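Local coordinates for nitrogen regulatory PII-like protein (Bacillus subtilis subsp. subtilis, PDB 4R25), which is a PII-family signalling protein of nitrogen regulation, needed for full induction of the nrgAB operon when ammonium is limiting, at the interface of chains A and B. Residues are numbered along the deposited sequence; one frame, centred on the assembly and turned at random. Chains: chain A/B, Nitrogen regulatory PII-like protein.

The interface of chains A and B. Residues chain A 102, 104, 107, 109; chain B 76, 80, 93.
A:Ile102 and B:Ile93 pair as an antiparallel beta bridge between two PII subunits. Strand 100-103 of chain A meets strand 92-97 of chain B here. A:Ile102 N donates to B:Ile93 O at 2.9 Å, and B:Ile93 N returns the bond to A:Ile102 O. The paired backbones set A:Ile102 against helix 72-83 of chain B, where its two branches part. A:Ile102 CG1 lies beside its own backbone N (chi1 -65°) and carries CD1 to B:Thr76, 3.6 Å from the threonine CB. The two side chains meet at about a right angle, with the methyl end of the isoleucine against the threonine's branch point. The other branch, methyl A:Ile102 CG2, is anti to the backbone N and touches the middle of B:Lys80, 3.9 Å from CD. The lysine chain is bent about its CG-CD bond (chi3 71°), the stretch that crosses this methyl, and from there continues towards the loop of chain A. There the amino group B:Lys80 NZ makes a long salt bridge to A:Glu109 OE2, at 3.8 Å. The backbone O of A:Gly107 lies near the same NZ and may add to its polar surroundings. B:Lys80 thus covers an apolar group with its stem and meets a carboxylate with its tip. An alanine here would probably leave A:Glu109 without this salt-bridge partner and uncover the CG2 methyl of A:Ile102. Past the bridge, A:Ile104 crosses B:Ile93 at about a right angle and extends the apolar contact. The patch is part of the contact between neighbouring subunits of the trimer, the usual PII assembly. In the isoleucine pair, A:Ile104 CD1 sits 3.8 Å from B:Ile93 CG1.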
# COMPACT_ATOMS: atom_id res chain seq x y z
N ILE A 102 -2.96 -4.66 14.96
CA ILE A 102 -4.02 -4.66 15.94
C ILE A 102 -5.19 -5.42 15.36
O ILE A 102 -5.70 -5.07 14.30
CB ILE A 102 -4.46 -3.24 16.29
CG1 ILE A 102 -3.32 -2.50 16.98
CG2 ILE A 102 -5.71 -3.26 17.16
CD1 ILE A 102 -3.63 -1.06 17.29
N ILE A 104 -8.90 -6.06 15.38
CA ILE A 104 -9.97 -5.18 15.78
C ILE A 104 -11.00 -5.87 16.67
O ILE A 104 -11.47 -5.28 17.64
CB ILE A 104 -10.63 -4.52 14.56
CG1 ILE A 104 -9.66 -3.52 13.93
CG2 ILE A 104 -11.92 -3.83 14.96
CD1 ILE A 104 -10.12 -2.95 12.62
N GLY A 107 -8.74 -7.14 20.03
CA GLY A 107 -8.04 -6.03 20.65
C GLY A 107 -6.58 -6.31 20.95
O GLY A 107 -5.93 -5.55 21.67
N GLU A 109 -2.50 -6.84 20.24
CA GLU A 109 -1.46 -6.15 19.49
C GLU A 109 -0.21 -7.03 19.35
O GLU A 109 0.02 -7.94 20.16
CB GLU A 109 -1.12 -4.82 20.16
CG GLU A 109 -2.36 -3.96 20.42
CD GLU A 109 -2.03 -2.51 20.75
OE1 GLU A 109 -0.84 -2.19 20.96
OE2 GLU A 109 -2.97 -1.68 20.78
N THR B 76 -5.46 4.63 16.34
CA THR B 76 -5.74 3.20 16.39
C THR B 76 -6.80 2.87 17.43
O THR B 76 -7.64 2.01 17.20
CB THR B 76 -4.47 2.38 16.65
OG1 THR B 76 -4.02 2.59 17.99
CG2 THR B 76 -3.38 2.79 15.68
N LYS B 80 -10.47 1.09 16.75
CA LYS B 80 -10.94 -0.12 17.43
C LYS B 80 -12.38 0.05 17.92
O LYS B 80 -13.26 -0.70 17.53
CB LYS B 80 -10.04 -0.47 18.61
CG LYS B 80 -8.62 -0.81 18.20
CD LYS B 80 -7.66 -0.67 19.36
CE LYS B 80 -7.84 -1.76 20.40
NZ LYS B 80 -6.69 -1.80 21.34
N ILE B 93 -5.46 -3.61 11.80
CA ILE B 93 -4.89 -2.29 11.65
C ILE B 93 -3.39 -2.43 11.65
O ILE B 93 -2.83 -3.00 12.57
CB ILE B 93 -5.27 -1.38 12.82
CG1 ILE B 93 -6.78 -1.22 12.92
CG2 ILE B 93 -4.59 -0.01 12.69
CD1 ILE B 93 -7.22 -0.47 14.15